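Local structure of peptidoglycan-binding domain 1 (5NM7) at residues Val97-Gly106 against Ser177-Gly185. The protein is a modular phage endolysin that probably binds bacterial peptidoglycan through one domain and cleaves it with a lysozyme-like N-acetylmuramidase domain. Numbering follows the deposited sequence.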
ATOM      1  N   VAL A  97       2.574   7.549   5.792  1.00 16.34           N
ATOM      2  CA  VAL A  97       1.662   7.282   4.678  1.00 17.71           C
ATOM      3  C   VAL A  97       1.719   5.849   4.212  1.00 17.09           C
ATOM      4  O   VAL A  97       0.693   5.225   3.951  1.00 16.60           O
ATOM      5  CB  VAL A  97       1.938   8.202   3.489  1.00 20.81           C
ATOM      6  CG1 VAL A  97       1.119   7.787   2.273  1.00 22.82           C
ATOM      7  CG2 VAL A  97       1.519   9.595   3.878  1.00 22.31           C
ATOM      8  N   ASN A  98       2.921   5.337   4.080  1.00 17.46           N
ATOM      9  CA  ASN A  98       3.094   3.946   3.687  1.00 18.93           C
ATOM     10  C   ASN A  98       2.446   3.002   4.679  1.00 19.70           C
ATOM     11  O   ASN A  98       1.726   2.084   4.297  1.00 19.55           O
ATOM     12  CB  ASN A  98       4.555   3.616   3.540  1.00 19.26           C
ATOM     13  CG  ASN A  98       4.763   2.249   2.948  1.00 19.17           C
ATOM     14  OD1 ASN A  98       4.290   1.957   1.847  1.00 17.78           O
ATOM     15  ND2 ASN A  98       5.446   1.394   3.681  1.00 21.18           N
ATOM     16  N   GLU A  99       2.675   3.228   5.964  1.00 18.16           N
ATOM     17  CA  GLU A  99       2.047   2.382   6.983  1.00 18.68           C
ATOM     18  C   GLU A  99       0.537   2.400   6.962  1.00 18.68           C
ATOM     19  O   GLU A  99      -0.116   1.352   7.074  1.00 20.70           O
ATOM     20  CB  GLU A  99       2.561   2.774   8.388  1.00 20.01           C
ATOM     21  CG  GLU A  99       2.016   1.896   9.516  1.00 22.81           C
ATOM     22  CD  GLU A  99       2.558   2.265  10.886  1.00 22.34           C
ATOM     23  OE1 GLU A  99       3.696   2.701  10.986  1.00 25.55           O
ATOM     24  OE2 GLU A  99       1.788   2.130  11.842  1.00 26.94           O
ATOM     25  N   VAL A 100      -0.042   3.585   6.846  1.00 16.87           N
ATOM     26  CA  VAL A 100      -1.469   3.729   6.983  1.00 18.61           C
ATOM     27  C   VAL A 100      -2.212   3.472   5.679  1.00 18.52           C
ATOM     28  O   VAL A 100      -3.296   2.860   5.687  1.00 19.32           O
ATOM     29  CB  VAL A 100      -1.796   5.124   7.532  1.00 18.03           C
ATOM     30  CG1 VAL A 100      -3.290   5.324   7.573  1.00 18.40           C
ATOM     31  CG2 VAL A 100      -1.158   5.271   8.914  1.00 19.51           C
ATOM     32  N   GLU A 101      -1.659   3.953   4.564  1.00 17.18           N
ATOM     33  CA  GLU A 101      -2.385   3.982   3.296  1.00 16.33           C
ATOM     34  C   GLU A 101      -2.105   2.797   2.391  1.00 17.50           C
ATOM     35  O   GLU A 101      -2.928   2.494   1.553  1.00 18.48           O
ATOM     36  CB  GLU A 101      -2.084   5.238   2.517  1.00 18.19           C
ATOM     37  CG  GLU A 101      -2.481   6.496   3.252  1.00 17.44           C
ATOM     38  CD  GLU A 101      -3.977   6.713   3.317  1.00 19.17           C
ATOM     39  OE1 GLU A 101      -4.772   5.863   2.881  1.00 18.22           O
ATOM     40  OE2 GLU A 101      -4.401   7.812   3.816  1.00 16.17           O
ATOM     41  N   SER A 102      -0.983   2.145   2.568  1.00 16.67           N
ATOM     42  CA  SER A 102      -0.704   0.980   1.740  1.00 17.68           C
ATOM     43  C   SER A 102      -1.604  -0.184   2.156  1.00 18.18           C
ATOM     44  O   SER A 102      -1.891  -0.371   3.325  1.00 18.93           O
ATOM     45  CB  SER A 102       0.743   0.543   1.916  1.00 19.11           C
ATOM     46  OG  SER A 102       0.993  -0.588   1.081  1.00 19.71           O
ATOM     47  N   LYS A 103      -1.988  -1.008   1.180  1.00 18.15           N
ATOM     48  CA  LYS A 103      -2.581  -2.301   1.482  1.00 21.34           C
ATOM     49  C   LYS A 103      -1.585  -3.252   2.140  1.00 20.73           C
ATOM     50  O   LYS A 103      -2.000  -4.286   2.705  1.00 24.13           O
ATOM     51  CB  LYS A 103      -3.080  -2.967   0.200  1.00 23.12           C
ATOM     52  CG  LYS A 103      -4.225  -2.235  -0.466  1.00 29.20           C
ATOM     53  CD  LYS A 103      -5.519  -2.446   0.308  1.00 36.72           C
ATOM     54  CE  LYS A 103      -6.724  -1.755  -0.326  1.00 41.15           C
ATOM     55  NZ  LYS A 103      -6.748  -0.288  -0.063  1.00 43.71           N
ATOM     56  N   GLY A 104      -0.302  -2.943   2.062  1.00 18.66           N
ATOM     57  CA  GLY A 104       0.760  -3.770   2.630  1.00 22.78           C
ATOM     58  C   GLY A 104       1.328  -4.607   1.508  1.00 20.65           C
ATOM     59  O   GLY A 104       2.240  -4.160   0.783  1.00 21.68           O
ATOM     60  N   ALA A 105       0.769  -5.808   1.329  1.00 19.99           N
ATOM     61  CA  ALA A 105       1.100  -6.579   0.141  1.00 18.60           C
ATOM     62  C   ALA A 105       0.497  -5.916  -1.125  1.00 15.37           C
ATOM     63  O   ALA A 105      -0.699  -5.767  -1.215  1.00 16.70           O
ATOM     64  CB  ALA A 105       0.576  -8.004   0.263  1.00 20.32           C
ATOM     65  N   GLY A 106       1.355  -5.587  -2.070  1.00 16.42           N
ATOM     66  CA  GLY A 106       0.934  -5.070  -3.369  1.00 16.18           C
ATOM     67  C   GLY A 106       0.554  -6.166  -4.359  1.00 17.77           C
ATOM     68  O   GLY A 106       0.013  -5.876  -5.432  1.00 17.32           O
ATOM     69  N   SER A 177      -8.236  -0.240  -9.993  1.00 15.99           N
ATOM     70  CA  SER A 177      -7.142   0.255  -9.128  1.00 17.13           C
ATOM     71  C   SER A 177      -6.061  -0.770  -8.921  1.00 17.23           C
ATOM     72  O   SER A 177      -6.360  -1.961  -8.736  1.00 17.07           O
ATOM     73  CB  SER A 177      -7.697   0.709  -7.778  1.00 17.79           C
ATOM     74  OG  SER A 177      -8.515  -0.285  -7.186  1.00 18.31           O
ATOM     75  N   TRP A 178      -4.811  -0.336  -8.863  1.00 16.92           N
ATOM     76  CA  TRP A 178      -3.664  -1.240  -8.928  1.00 16.00           C
ATOM     77  C   TRP A 178      -2.700  -1.068  -7.813  1.00 16.13           C
ATOM     78  O   TRP A 178      -2.331   0.045  -7.462  1.00 16.03           O
ATOM     79  CB  TRP A 178      -2.901  -0.978 -10.223  1.00 16.53           C
ATOM     80  CG  TRP A 178      -3.745  -1.271 -11.399  1.00 16.23           C
ATOM     81  CD1 TRP A 178      -4.638  -0.440 -12.020  1.00 15.61           C
ATOM     82  CD2 TRP A 178      -3.811  -2.504 -12.090  1.00 17.48           C
ATOM     83  NE1 TRP A 178      -5.267  -1.080 -13.026  1.00 16.67           N
ATOM     84  CE2 TRP A 178      -4.792  -2.363 -13.088  1.00 16.98           C
ATOM     85  CE3 TRP A 178      -3.159  -3.728 -11.933  1.00 16.82           C
ATOM     86  CZ2 TRP A 178      -5.108  -3.380 -13.972  1.00 17.77           C
ATOM     87  CZ3 TRP A 178      -3.487  -4.740 -12.797  1.00 18.04           C
ATOM     88  CH2 TRP A 178      -4.456  -4.572 -13.791  1.00 17.50           C
ATOM     89  N   GLY A 179      -2.271  -2.199  -7.263  1.00 15.69           N
ATOM     90  CA  GLY A 179      -1.136  -2.273  -6.371  1.00 16.51           C
ATOM     91  C   GLY A 179      -1.423  -1.766  -4.967  1.00 15.19           C
ATOM     92  O   GLY A 179      -2.571  -1.572  -4.578  1.00 16.13           O
ATOM     93  N   ALA A 180      -0.328  -1.617  -4.221  1.00 15.77           N
ATOM     94  CA  ALA A 180      -0.352  -1.383  -2.789  1.00 15.11           C
ATOM     95  C   ALA A 180      -1.088  -0.095  -2.443  1.00 14.44           C
ATOM     96  O   ALA A 180      -1.731  -0.021  -1.391  1.00 15.32           O
ATOM     97  CB  ALA A 180       1.063  -1.312  -2.247  1.00 15.80           C
ATOM     98  N   PHE A 181      -1.047   0.899  -3.359  1.00 14.48           N
ATOM     99  CA  PHE A 181      -1.773   2.168  -3.150  1.00 15.08           C
ATOM    100  C   PHE A 181      -3.044   2.337  -3.956  1.00 16.24           C
ATOM    101  O   PHE A 181      -3.665   3.385  -3.933  1.00 17.62           O
ATOM    102  CB  PHE A 181      -0.802   3.339  -3.372  1.00 15.10           C
ATOM    103  CG  PHE A 181       0.281   3.358  -2.372  1.00 14.85           C
ATOM    104  CD1 PHE A 181       0.106   3.982  -1.136  1.00 16.40           C
ATOM    105  CD2 PHE A 181       1.443   2.675  -2.587  1.00 16.09           C
ATOM    106  CE1 PHE A 181       1.090   3.931  -0.185  1.00 16.58           C
ATOM    107  CE2 PHE A 181       2.440   2.665  -1.637  1.00 16.32           C
ATOM    108  CZ  PHE A 181       2.251   3.266  -0.417  1.00 16.91           C
ATOM    109  N   GLN A 182      -3.449   1.287  -4.674  1.00 14.95           N
ATOM    110  CA  GLN A 182      -4.716   1.258  -5.366  1.00 15.50           C
ATOM    111  C   GLN A 182      -4.940   2.499  -6.239  1.00 15.25           C
ATOM    112  O   GLN A 182      -5.953   3.206  -6.104  1.00 16.56           O
ATOM    113  CB  GLN A 182      -5.848   0.978  -4.375  1.00 17.22           C
ATOM    114  CG  GLN A 182      -5.790  -0.441  -3.838  1.00 17.56           C
ATOM    115  CD  GLN A 182      -6.164  -1.461  -4.907  1.00 17.99           C
ATOM    116  OE1 GLN A 182      -7.338  -1.589  -5.233  1.00 18.76           O
ATOM    117  NE2 GLN A 182      -5.189  -2.131  -5.472  1.00 18.15           N
ATOM    118  N   ILE A 183      -3.953   2.759  -7.085  1.00 15.70           N
ATOM    119  CA  ILE A 183      -4.028   3.890  -8.018  1.00 16.18           C
ATOM    120  C   ILE A 183      -4.901   3.477  -9.192  1.00 17.53           C
ATOM    121  O   ILE A 183      -4.673   2.411  -9.810  1.00 16.94           O
ATOM    122  CB  ILE A 183      -2.643   4.344  -8.440  1.00 16.69           C
ATOM    123  CG1 ILE A 183      -1.778   4.718  -7.228  1.00 16.65           C
ATOM    124  CG2 ILE A 183      -2.743   5.497  -9.439  1.00 17.06           C
ATOM    125  CD1 ILE A 183      -2.324   5.821  -6.346  1.00 17.72           C
ATOM    126  N   MET A 184      -5.911   4.299  -9.506  1.00 16.82           N
ATOM    127  CA  MET A 184      -6.754   4.030 -10.652  1.00 18.21           C
ATOM    128  C   MET A 184      -5.994   4.121 -11.962  1.00 17.89           C
ATOM    129  O   MET A 184      -5.242   5.060 -12.213  1.00 17.84           O
ATOM    130  CB  MET A 184      -7.939   4.956 -10.684  1.00 19.02           C
ATOM    131  CG  MET A 184      -8.938   4.746  -9.563  1.00 20.49           C
ATOM    132  SD  MET A 184      -9.750   3.143  -9.593  1.00 22.91           S
ATOM    133  CE  MET A 184     -10.518   3.076 -11.203  1.00 21.82           C
ATOM    134  N   GLY A 185      -6.206   3.137 -12.827  1.00 16.65           N
ATOM    135  CA  GLY A 185      -5.549   3.075 -14.093  1.00 16.17           C
ATOM    136  C   GLY A 185      -5.804   4.311 -14.987  1.00 16.53           C
ATOM    137  O   GLY A 185      -4.928   4.668 -15.762  1.00 16.73           O
TER
HETATM  138  O   HOH W   1      -3.914   3.725  -0.720  1.00 21.26           O
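In this lysozyme-like N-acetylmuramidase domain, the C-terminal end of helix 91-101 and the loop leaving it pack against the turn of the hairpin between strands 176-178 and 183-184. One direct hydrogen bond joins the two: K103 N gives its hydrogen to A180 O at 2.8 Å, nearly straight at 172° and on a lone pair in the carbonyl plane. A water bridges the backbones as well, donating to E101 O and F181 O. Alongside these links the F181 ring reaches the helix end. Its CG stands anti to its own carbonyl carbon (chi1 -65°), which brings the ring against S102, whose CA lies over one face. N98 comes in at the rim, its OD1 3.3 Å from F181 CZ, with amide and ring planes 40° apart; F214 of helix 207-219 also meets this ring. S102 OG accepts from G104 N at 2.9 Å, an ST turn, and rests 3.4 Å from A180 CB. Further along, G106 CA approaches A180 N at 3.8 Å, while Q210 bonds both G106 O and A180 N. K103 bends at chi2 and chi4 to lay CE 3.9 Å from Q182 CG, the two side chains crossing at about a right angle. Q182 in turn braces the hairpin: its NE2 donates to G179 O at 2.8 Å, in the amide plane, and its OE1 is hydrogen-bonded to S177 OG, which lies above the carbonyl plane and also meets L116 O. E101 leads away from the hairpin, its OE2 hydrogen-bonded to N241 ND2. Strands 176-178 and 183-184 thus form a beta hairpin connected by a type I turn, G179 to Q182, with a G1 bulge where Q182 and I183 both face W178.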